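Local coordinates for putative secreted cellulose binding protein (Streptomyces coelicolor, PDB 4OY7) that cleaves the glycosidic bonds of cellulose by a copper-dependent oxidative mechanism, the chain described here being the lytic monooxygenase domain of a longer secreted protein, at residues A[40-43]-A[44-48]; A[68-71]-A[72-75]; A[82-86]-A[87-91]; A[176-180]-A[181-185]. All coordinates share one frame; numbering follows the deposited sequence.

From the N terminus the four contacts follow in series; none nests in or crosses another, and each closes a turn between neighbouring residues. Contact 1 rounds off the short helix 42-45 and leads toward strand 51-52. Contacts 2 and 3 both lie in the long excursion between strands 51-52 and 92-94, and contact 4 is the tip of the hairpin formed by strands 168-178 and 184-193. Tyr82 of contact 3 packs on Leu44 and Ala43 of contact 1, while Asn83 meets Ser70 of contact 2. The Cys69-Cys188 disulfide joins the excursion to strand 184-193, and Phe48 O touches the Phe185 ring, linking contact 1 to the hairpin that lies beside the copper.

Contact 1: A[40-43]-A[44-48]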
loop_
_atom_site.group_PDB
_atom_site.type_symbol
_atom_site.label_atom_id
_atom_site.label_comp_id
_atom_site.label_asym_id
_atom_site.label_seq_id
_atom_site.Cartn_x
_atom_site.Cartn_y
_atom_site.Cartn_z
ATOM N N GLY A 40 -11.085 11.012 7.694
ATOM C CA GLY A 40 -10.868 12.411 7.325
ATOM C C GLY A 40 -9.992 12.662 6.119
ATOM O O GLY A 40 -9.210 11.801 5.693
ATOM N N ALA A 41 -10.102 13.877 5.595
ATOM C CA ALA A 41 -9.420 14.311 4.374
ATOM C C ALA A 41 -7.899 14.343 4.538
ATOM O O ALA A 41 -7.170 14.195 3.542
ATOM C CB ALA A 41 -9.938 15.687 3.960
ATOM N N THR A 42 -7.439 14.573 5.765
ATOM C CA THR A 42 -6.010 14.667 6.070
ATOM C C THR A 42 -5.239 13.436 5.577
ATOM O O THR A 42 -4.102 13.546 5.111
ATOM C CB THR A 42 -5.802 14.865 7.587
ATOM O OG1 THR A 42 -6.446 16.077 7.988
ATOM C CG2 THR A 42 -4.307 14.909 7.968
ATOM N N ALA A 43 -5.858 12.262 5.703
ATOM C CA ALA A 43 -5.279 11.014 5.190
ATOM C C ALA A 43 -4.974 11.049 3.701
ATOM O O ALA A 43 -3.981 10.493 3.272
ATOM C CB ALA A 43 -6.178 9.826 5.499
ATOM N N LEU A 44 -5.876 11.615 2.904
ATOM C CA LEU A 44 -5.666 11.713 1.455
ATOM C C LEU A 44 -4.697 12.817 1.042
ATOM O O LEU A 44 -3.977 12.673 0.046
ATOM C CB LEU A 44 -6.999 11.865 0.729
ATOM C CG LEU A 44 -7.961 10.699 0.975
ATOM C CD1 LEU A 44 -9.244 10.917 0.193
ATOM C CD2 LEU A 44 -7.312 9.386 0.591
ATOM N N TYR A 45 -4.671 13.935 1.771
ATOM C CA TYR A 45 -3.656 14.943 1.493
ATOM C C TYR A 45 -2.282 14.385 1.838
ATOM O O TYR A 45 -1.294 14.760 1.220
ATOM C CB TYR A 45 -3.911 16.217 2.270
ATOM C CG TYR A 45 -5.142 16.959 1.805
ATOM C CD1 TYR A 45 -5.282 17.381 0.479
ATOM C CD2 TYR A 45 -6.158 17.263 2.698
ATOM C CE1 TYR A 45 -6.410 18.103 0.079
ATOM C CE2 TYR A 45 -7.294 17.947 2.296
ATOM C CZ TYR A 45 -7.409 18.374 0.997
ATOM O OH TYR A 45 -8.553 19.060 0.621
ATOM N N ASN A 46 -2.240 13.488 2.822
ATOM C CA ASN A 46 -0.983 12.844 3.262
ATOM C C ASN A 46 -0.969 11.359 2.973
ATOM O O ASN A 46 -0.516 10.584 3.773
ATOM C CB ASN A 46 -0.799 13.058 4.762
ATOM C CG ASN A 46 -0.555 14.511 5.107
ATOM O OD1 ASN A 46 0.567 15.030 4.933
ATOM N ND2 ASN A 46 -1.572 15.164 5.633
ATOM N N TRP A 47 -1.452 10.989 1.797
ATOM C CA TRP A 47 -1.573 9.588 1.397
ATOM C C TRP A 47 -0.288 8.741 1.488
ATOM O O TRP A 47 -0.352 7.515 1.663
ATOM C CB TRP A 47 -2.132 9.547 -0.032
ATOM C CG TRP A 47 -1.300 10.257 -1.068
ATOM C CD1 TRP A 47 -1.425 11.549 -1.481
ATOM C CD2 TRP A 47 -0.208 9.704 -1.832
ATOM N NE1 TRP A 47 -0.496 11.834 -2.449
ATOM C CE2 TRP A 47 0.255 10.712 -2.686
ATOM C CE3 TRP A 47 0.434 8.452 -1.854
ATOM C CZ2 TRP A 47 1.326 10.517 -3.561
ATOM C CZ3 TRP A 47 1.470 8.255 -2.750
ATOM C CH2 TRP A 47 1.910 9.290 -3.584
ATOM N N PHE A 48 0.847 9.424 1.439
ATOM C CA PHE A 48 2.181 8.835 1.492
ATOM C C PHE A 48 2.721 8.634 2.908
ATOM O O PHE A 48 3.795 8.063 3.072
ATOM C CB PHE A 48 3.138 9.757 0.715
ATOM C CG PHE A 48 2.914 11.227 1.006
ATOM C CD1 PHE A 48 3.235 11.764 2.253
ATOM C CD2 PHE A 48 2.340 12.069 0.050
ATOM C CE1 PHE A 48 3.008 13.102 2.548
ATOM C CE2 PHE A 48 2.125 13.408 0.339
ATOM C CZ PHE A 48 2.450 13.916 1.584
#
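The carbonyl oxygen of Thr42 takes two hydrogen bonds from a single residue: Asn46 N and Asn46 ND2 each lie 3.0 Å from Thr42 O and approach it from opposite faces of the carbonyl plane. The side chain can do this because Asn46 CG stands beside its own backbone N (chi1 -67°), which turns the amide back along the chain; Thr42 O lies close to the amide plane. The methyl of Thr42 runs alongside this amide, with CG2 3.6 Å from Asn46 ND2, and the two side chains point the same way. Here the general principle is that a helix end leaves carbonyls in need of donors, and a polar residue just past the end can add a side-chain donor to the backbone one.

One residue earlier, Ala41 O receives Tyr45 N at 3.1 Å, and a weak bond from Leu44 N as well. The Tyr45 ring lies near the same carbonyl, with CD2 3.3 Å from Ala41 O and CE2 3.9 Å from Ala41 CB, while Thr42 CA comes to the ring edge. Tyr45 OH is hydrogen-bonded to Gly23 O. Beyond the helix, Trp47 CA makes a CA-H...O contact of 3.2 Å with Ala43 O.

This single helical turn, entered soon after helix 30-39 ends, packs Leu44 on Cys14, Gln15 and Ala18 of helix 10-18; Trp47 reaches Gln15 of that helix too, and the chain then passes on to strand 51-52.

Contact 2: A[68-71]-A[72-75]; sequences LCSA and GDRS
Between Ser70 and Arg74 the backbone makes a tight left-handed turn, with phi positive at Ala71, Gly72 and Asp73 in succession. Asp73 N donates a weak bond to Ser70 O, and Arg74 N a firmer one of 3.2 Å to Ala71 O. Across the turn the Ser70 hydroxyl reaches for the Asp73 carboxylate: Ser70 OG donates to Asp73 OD1 at 2.7 Å and meets that oxygen from above the plane of the group rather than in it. Ser70 OG sits between its backbone N and carbonyl carbon (chi1 64°), while Asp73 CG lies beside its own N, and this brings the two ends together.

Overlapping bonds from residue i+3 to residue i, in left-handed backbone space, make two overlapping beta turns of type I'/III', a short left-handed 3-10-like turn. Such turns favour glycine, and Gly72 occupies the middle: a CB there would clash with Ala71 O. The turn directly follows the 3-10 segment that holds Cys69, whose disulfide to Cys188 ties this loop to strand 184-193.

One water lies 2.9 Å from Ser70 O and accepts from Ser75 N at 3.1 Å, also lying 2.7 Å from Ser75 OG. A second water, 2.8 Å from Ala71 O, accepts in the guanidinium plane from Arg74 NH1. That arginine stretches away from the turn, extended from CG to NE, toward Tyr62, whose carbonyl accepts from NH1 and whose ring makes a cation-pi contact with it.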
loop_
_atom_site.group_PDB
_atom_site.type_symbol
_atom_site.label_atom_id
_atom_site.label_comp_id
_atom_site.label_asym_id
_atom_site.label_seq_id
_atom_site.Cartn_x
_atom_site.Cartn_y
_atom_site.Cartn_z
ATOM N N LEU A 68 -2.215 -3.542 9.566
ATOM C CA LEU A 68 -1.037 -3.351 8.721
ATOM C C LEU A 68 -1.184 -2.121 7.825
ATOM O O LEU A 68 -0.219 -1.380 7.600
ATOM C CB LEU A 68 -0.711 -4.584 7.848
ATOM C CG LEU A 68 0.142 -5.666 8.526
ATOM C CD1 LEU A 68 -0.628 -6.235 9.711
ATOM C CD2 LEU A 68 0.508 -6.800 7.584
ATOM N N CYS A 69 -2.387 -1.902 7.303
ATOM C CA CYS A 69 -2.592 -0.854 6.293
ATOM C C CYS A 69 -2.572 0.567 6.843
ATOM O O CYS A 69 -2.559 1.526 6.071
ATOM C CB CYS A 69 -3.875 -1.089 5.484
ATOM S SG CYS A 69 -3.992 -2.763 4.797
ATOM N N SER A 70 -2.546 0.674 8.167
ATOM C CA SER A 70 -2.413 1.964 8.842
ATOM C C SER A 70 -1.149 2.011 9.691
ATOM O O SER A 70 -1.066 2.831 10.625
ATOM C CB SER A 70 -3.627 2.240 9.733
ATOM O OG SER A 70 -3.726 1.293 10.797
ATOM N N ALA A 71 -0.163 1.147 9.405
ATOM C CA ALA A 71 1.085 1.132 10.194
ATOM C C ALA A 71 0.813 0.920 11.678
ATOM O O ALA A 71 1.436 1.554 12.556
ATOM C CB ALA A 71 1.860 2.415 9.984
ATOM N N GLY A 72 -0.103 0.025 11.994
ATOM C CA GLY A 72 -0.413 -0.285 13.396
ATOM C C GLY A 72 -1.102 0.826 14.143
ATOM O O GLY A 72 -1.187 0.808 15.386
ATOM N N ASP A 73 -1.687 1.763 13.391
ATOM C CA ASP A 73 -2.297 2.978 13.946
ATOM C C ASP A 73 -1.325 3.812 14.762
ATOM O O ASP A 73 -1.708 4.506 15.705
ATOM C CB ASP A 73 -3.587 2.634 14.726
ATOM C CG ASP A 73 -4.659 2.090 13.815
ATOM O OD1 ASP A 73 -4.932 2.699 12.741
ATOM O OD2 ASP A 73 -5.211 1.025 14.128
ATOM N N ARG A 74 -0.058 3.775 14.357
ATOM C CA ARG A 74 1.008 4.519 15.037
ATOM C C ARG A 74 1.525 5.738 14.272
ATOM O O ARG A 74 2.479 6.367 14.724
ATOM C CB ARG A 74 2.155 3.575 15.392
ATOM C CG ARG A 74 1.780 2.516 16.415
ATOM C CD ARG A 74 3.031 1.802 16.898
ATOM N NE ARG A 74 2.739 0.826 17.945
ATOM C CZ ARG A 74 2.594 -0.499 17.787
ATOM N NH1 ARG A 74 2.690 -1.132 16.600
ATOM N NH2 ARG A 74 2.360 -1.227 18.883
ATOM N N SER A 75 0.919 6.083 13.138
ATOM C CA SER A 75 1.399 7.234 12.341
ATOM C C SER A 75 0.926 8.540 12.962
ATOM O O SER A 75 0.115 8.538 13.898
ATOM C CB SER A 75 0.900 7.136 10.890
ATOM O OG SER A 75 -0.342 7.782 10.742
HETATM O O HOH W 1 -1.599 5.500 11.515
HETATM O O HOH W 2 3.057 -0.191 14.040
#

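Contact 3: A[82-86]-A[87-91]; sequences YNAAR and SDWPR
The loop that leads from the 3-10 segment ending at Asn83 into strand 92-94 is folded back on itself so that the Trp89 ring comes back against residues 82-86. Trp89 NE1 donates to Ala84 O at 3.0 Å, nearly straight and in the ring plane. Beside this bond, at the same ring's edge, Trp89 CD1 comes within 3.3 Å of Arg86 O. The far end of the indole reaches Tyr82, with Trp89 CH2 3.6 Å from Tyr82 CD1 and the ring planes inclined by 34°.

Arg86 holds Asp88 side-on: NE meets OD1 and NH2 meets OD2, both at 2.8 Å, each oxygen using its syn lone pair. Guanidinium and carboxylate are almost coplanar, reached through a bend at chi3 of Arg86 (71°). A methionine in place of Arg86 would probably leave the Asp88 carboxylate without its charged mate and free to turn. A water accepts from Arg91 NH1 and lies 2.8 Å from Arg86 O.

Arg10 makes a cation-pi contact with Trp89, and the Arg86-Asp88 pair lies against helix 30-39. Ala85 is the centre of an inverse gamma turn, and the flat, doubly bonded pair beyond it is the classic bidentate arginine-carboxylate salt bridge.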
loop_
_atom_site.group_PDB
_atom_site.type_symbol
_atom_site.label_atom_id
_atom_site.label_comp_id
_atom_site.label_asym_id
_atom_site.label_seq_id
_atom_site.Cartn_x
_atom_site.Cartn_y
_atom_site.Cartn_z
ATOM N N TYR A 82 -8.529 2.656 6.498
ATOM C CA TYR A 82 -7.884 1.985 5.375
ATOM C C TYR A 82 -7.590 0.532 5.724
ATOM O O TYR A 82 -7.180 -0.222 4.869
ATOM C CB TYR A 82 -6.655 2.801 4.881
ATOM C CG TYR A 82 -7.122 4.158 4.409
ATOM C CD1 TYR A 82 -7.565 4.349 3.111
ATOM C CD2 TYR A 82 -7.231 5.229 5.291
ATOM C CE1 TYR A 82 -8.050 5.565 2.686
ATOM C CE2 TYR A 82 -7.726 6.447 4.878
ATOM C CZ TYR A 82 -8.145 6.618 3.566
ATOM O OH TYR A 82 -8.689 7.812 3.125
ATOM N N ASN A 83 -7.835 0.125 6.971
ATOM C CA ASN A 83 -7.916 -1.300 7.308
ATOM C C ASN A 83 -9.271 -1.989 7.062
ATOM O O ASN A 83 -9.342 -3.217 7.186
ATOM C CB ASN A 83 -7.516 -1.542 8.792
ATOM C CG ASN A 83 -6.078 -1.190 9.047
ATOM O OD1 ASN A 83 -5.158 -1.713 8.367
ATOM N ND2 ASN A 83 -5.857 -0.298 9.996
ATOM N N ALA A 84 -10.326 -1.244 6.722
ATOM C CA ALA A 84 -11.668 -1.829 6.570
ATOM C C ALA A 84 -11.638 -3.048 5.664
ATOM O O ALA A 84 -11.134 -3.002 4.546
ATOM C CB ALA A 84 -12.644 -0.784 6.041
ATOM N N ALA A 85 -12.166 -4.147 6.181
ATOM C CA ALA A 85 -12.159 -5.420 5.476
ATOM C C ALA A 85 -13.375 -5.473 4.538
ATOM O O ALA A 85 -14.446 -6.058 4.864
ATOM C CB ALA A 85 -12.184 -6.579 6.473
ATOM N N ARG A 86 -13.197 -4.823 3.387
ATOM C CA ARG A 86 -14.238 -4.640 2.378
ATOM C C ARG A 86 -13.721 -5.120 1.032
ATOM O O ARG A 86 -12.515 -5.062 0.766
ATOM C CB ARG A 86 -14.549 -3.149 2.230
ATOM C CG ARG A 86 -15.190 -2.498 3.412
ATOM C CD ARG A 86 -15.284 -0.997 3.232
ATOM N NE ARG A 86 -16.291 -0.698 2.224
ATOM C CZ ARG A 86 -17.331 0.103 2.406
ATOM N NH1 ARG A 86 -17.538 0.716 3.570
ATOM N NH2 ARG A 86 -18.170 0.298 1.402
ATOM N N SER A 87 -14.633 -5.568 0.180
ATOM C CA SER A 87 -14.254 -6.039 -1.153
ATOM C C SER A 87 -14.457 -4.995 -2.250
ATOM O O SER A 87 -14.204 -5.287 -3.429
ATOM C CB SER A 87 -15.066 -7.280 -1.485
ATOM O OG SER A 87 -16.439 -6.987 -1.600
ATOM N N ASP A 88 -14.893 -3.798 -1.878
ATOM C CA ASP A 88 -15.264 -2.765 -2.859
ATOM C C ASP A 88 -14.225 -1.630 -2.975
ATOM O O ASP A 88 -14.507 -0.634 -3.637
ATOM C CB ASP A 88 -16.703 -2.237 -2.638
ATOM C CG ASP A 88 -16.926 -1.614 -1.254
ATOM O OD1 ASP A 88 -16.056 -1.765 -0.361
ATOM O OD2 ASP A 88 -17.953 -0.910 -1.095
ATOM N N TRP A 89 -13.046 -1.779 -2.381
ATOM C CA TRP A 89 -11.965 -0.825 -2.575
ATOM C C TRP A 89 -11.571 -0.795 -4.058
ATOM O O TRP A 89 -11.832 -1.765 -4.789
ATOM C CB TRP A 89 -10.729 -1.227 -1.777
ATOM C CG TRP A 89 -10.795 -1.081 -0.293
ATOM C CD1 TRP A 89 -11.031 -2.070 0.633
ATOM C CD2 TRP A 89 -10.563 0.114 0.464
ATOM N NE1 TRP A 89 -10.970 -1.559 1.897
ATOM C CE2 TRP A 89 -10.714 -0.217 1.832
ATOM C CE3 TRP A 89 -10.297 1.439 0.121
ATOM C CZ2 TRP A 89 -10.524 0.727 2.864
ATOM C CZ3 TRP A 89 -10.124 2.367 1.131
ATOM C CH2 TRP A 89 -10.281 2.014 2.506
ATOM N N PRO A 90 -10.988 0.319 -4.523
ATOM C CA PRO A 90 -10.437 0.307 -5.867
ATOM C C PRO A 90 -9.369 -0.752 -5.988
ATOM O O PRO A 90 -8.702 -1.027 -5.025
ATOM C CB PRO A 90 -9.805 1.704 -6.001
ATOM C CG PRO A 90 -10.448 2.532 -4.964
ATOM C CD PRO A 90 -10.751 1.595 -3.839
ATOM N N ARG A 91 -9.189 -1.338 -7.163
ATOM C CA ARG A 91 -8.191 -2.375 -7.291
ATOM C C ARG A 91 -7.535 -2.357 -8.657
ATOM O O ARG A 91 -8.093 -1.864 -9.637
ATOM C CB ARG A 91 -8.770 -3.763 -7.019
ATOM C CG ARG A 91 -9.764 -4.319 -8.041
ATOM C CD ARG A 91 -10.482 -5.591 -7.552
ATOM N NE ARG A 91 -11.158 -5.286 -6.293
ATOM C CZ ARG A 91 -10.727 -5.632 -5.080
ATOM N NH1 ARG A 91 -11.369 -5.174 -4.016
ATOM N NH2 ARG A 91 -9.673 -6.424 -4.901
HETATM O O HOH W 3 -10.829 -4.845 -1.428
#

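Contact 4: A[176-180]-A[181-185]; sequences WVRSD and SQENF
Phe185 and Trp176 lie side by side on one face of the hairpin; the Phe185 side chain comes about 3 Å from the bound copper. Trp176 CE3 touches Phe185 CD1 at 3.5 Å. The planes of the two rings stand at 41°, and Trp176 CZ3 lies over the face of the phenyl ring. Trp176 CG is anti to the backbone N (chi1 -174°), a placing that carries the indole across to its neighbour. The ring of Trp176 also meets His110, and that of Phe185 meets His1, the two histidines that bind the copper.

What positions this pair is the backbone beneath it: Trp176 N to Phe185 O at 3.0 Å and Phe185 N to Trp176 O at 3.1 Å make a hydrogen-bonded antiparallel pair.

Toward the tip, Arg178, which touches His110, draws three residues together. Its NH1 bonds Glu183 OE1 at 2.8 Å from above the carboxylate plane, while NE and NH2 grip Asp180 side-on, NE to OD1 at 2.8 Å. Ser181 CB sits over the centre of the guanidinium face, 3.2 Å above its plane. A leucine in place of Arg178 would probably leave Glu183 and Asp180 without their shared positive partner and uncover Ser181. Ser181 OG in turn accepts from Glu183 N at 3.0 Å, an ST turn that shapes the bend, and Glu183 is itself a copper-site residue in another structure of this protein.

Outside the hairpin, strand 112-119 runs along strand 168-178, and strands 51-52 and 92-94 along strand 184-193, while backbone bonds of Ser179 with Pro111 and Gln182 with Gly56 flank the tip.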
loop_
_atom_site.group_PDB
_atom_site.type_symbol
_atom_site.label_atom_id
_atom_site.label_comp_id
_atom_site.label_asym_id
_atom_site.label_seq_id
_atom_site.Cartn_x
_atom_site.Cartn_y
_atom_site.Cartn_z
ATOM N N TRP A 176 8.324 -0.765 3.856
ATOM C CA TRP A 176 9.511 -0.058 3.463
ATOM C C TRP A 176 10.338 0.132 4.716
ATOM O O TRP A 176 9.953 0.901 5.608
ATOM C CB TRP A 176 9.150 1.304 2.865
ATOM C CG TRP A 176 10.292 2.079 2.298
ATOM C CD1 TRP A 176 11.568 1.632 2.030
ATOM C CD2 TRP A 176 10.255 3.452 1.878
ATOM N NE1 TRP A 176 12.314 2.651 1.491
ATOM C CE2 TRP A 176 11.535 3.772 1.386
ATOM C CE3 TRP A 176 9.251 4.446 1.873
ATOM C CZ2 TRP A 176 11.843 5.036 0.897
ATOM C CZ3 TRP A 176 9.560 5.673 1.411
ATOM C CH2 TRP A 176 10.839 5.966 0.904
ATOM N N VAL A 177 11.458 -0.568 4.773
ATOM C CA VAL A 177 12.303 -0.621 5.955
ATOM C C VAL A 177 13.548 0.205 5.710
ATOM O O VAL A 177 14.451 -0.181 4.952
ATOM C CB VAL A 177 12.636 -2.085 6.301
ATOM C CG1 VAL A 177 13.497 -2.160 7.563
ATOM C CG2 VAL A 177 11.328 -2.848 6.420
ATOM N N ARG A 178 13.573 1.394 6.305
ATOM C CA ARG A 178 14.726 2.264 6.172
ATOM C C ARG A 178 15.944 1.615 6.793
ATOM O O ARG A 178 15.846 0.929 7.803
ATOM C CB ARG A 178 14.466 3.636 6.832
ATOM C CG ARG A 178 13.493 4.502 6.041
ATOM C CD ARG A 178 13.217 5.839 6.733
ATOM N NE ARG A 178 14.425 6.663 6.831
ATOM C CZ ARG A 178 14.455 7.877 7.389
ATOM N NH1 ARG A 178 13.363 8.429 7.903
ATOM N NH2 ARG A 178 15.603 8.534 7.477
ATOM N N SER A 179 17.077 1.805 6.151
ATOM C CA SER A 179 18.351 1.332 6.702
ATOM C C SER A 179 19.007 2.360 7.612
ATOM O O SER A 179 19.990 2.036 8.280
ATOM C CB SER A 179 19.301 0.923 5.586
ATOM O OG SER A 179 19.512 2.018 4.733
ATOM N N ASP A 180 18.466 3.579 7.663
ATOM C CA ASP A 180 19.074 4.684 8.408
ATOM C C ASP A 180 18.168 5.265 9.473
ATOM O O ASP A 180 18.390 6.370 9.928
ATOM C CB ASP A 180 19.441 5.788 7.423
ATOM C CG ASP A 180 18.213 6.442 6.780
ATOM O OD1 ASP A 180 17.129 5.814 6.698
ATOM O OD2 ASP A 180 18.344 7.599 6.316
ATOM N N SER A 181 17.150 4.518 9.872
ATOM C CA SER A 181 16.106 5.032 10.753
ATOM C C SER A 181 15.240 3.880 11.173
ATOM O O SER A 181 15.171 2.857 10.472
ATOM C CB SER A 181 15.214 6.033 10.017
ATOM O OG SER A 181 14.228 6.556 10.883
ATOM N N GLN A 182 14.597 4.041 12.328
ATOM C CA GLN A 182 13.576 3.095 12.797
ATOM C C GLN A 182 12.232 3.318 12.087
ATOM O O GLN A 182 11.356 2.477 12.149
ATOM C CB GLN A 182 13.419 3.191 14.314
ATOM C CG GLN A 182 14.670 2.770 15.061
ATOM C CD GLN A 182 14.938 1.280 14.940
ATOM O OE1 GLN A 182 14.205 0.462 15.479
ATOM N NE2 GLN A 182 15.955 0.922 14.205
ATOM N N GLU A 183 12.086 4.448 11.396
ATOM C CA GLU A 183 10.853 4.740 10.669
ATOM C C GLU A 183 10.683 3.791 9.492
ATOM O O GLU A 183 11.629 3.572 8.717
ATOM C CB GLU A 183 10.844 6.179 10.189
ATOM C CG GLU A 183 9.555 6.612 9.505
ATOM C CD GLU A 183 9.678 8.021 8.961
ATOM O OE1 GLU A 183 10.529 8.206 8.079
ATOM O OE2 GLU A 183 8.970 8.931 9.440
ATOM N N ASN A 184 9.491 3.197 9.392
ATOM C CA ASN A 184 9.116 2.344 8.279
ATOM C C ASN A 184 7.757 2.822 7.715
ATOM O O ASN A 184 6.945 3.395 8.447
ATOM C CB ASN A 184 8.910 0.893 8.769
ATOM C CG ASN A 184 10.173 0.156 9.217
ATOM O OD1 ASN A 184 10.029 -1.015 9.616
ATOM N ND2 ASN A 184 11.374 0.756 9.136
ATOM N N PHE A 185 7.480 2.473 6.463
ATOM C CA PHE A 185 6.211 2.776 5.775
ATOM C C PHE A 185 5.436 1.497 5.458
ATOM O O PHE A 185 6.016 0.435 5.265
ATOM C CB PHE A 185 6.505 3.606 4.524
ATOM C CG PHE A 185 7.070 4.949 4.861
ATOM C CD1 PHE A 185 8.404 5.115 5.181
ATOM C CD2 PHE A 185 6.210 6.012 5.009
ATOM C CE1 PHE A 185 8.879 6.360 5.562
ATOM C CE2 PHE A 185 6.668 7.250 5.389
ATOM C CZ PHE A 185 7.994 7.412 5.680
#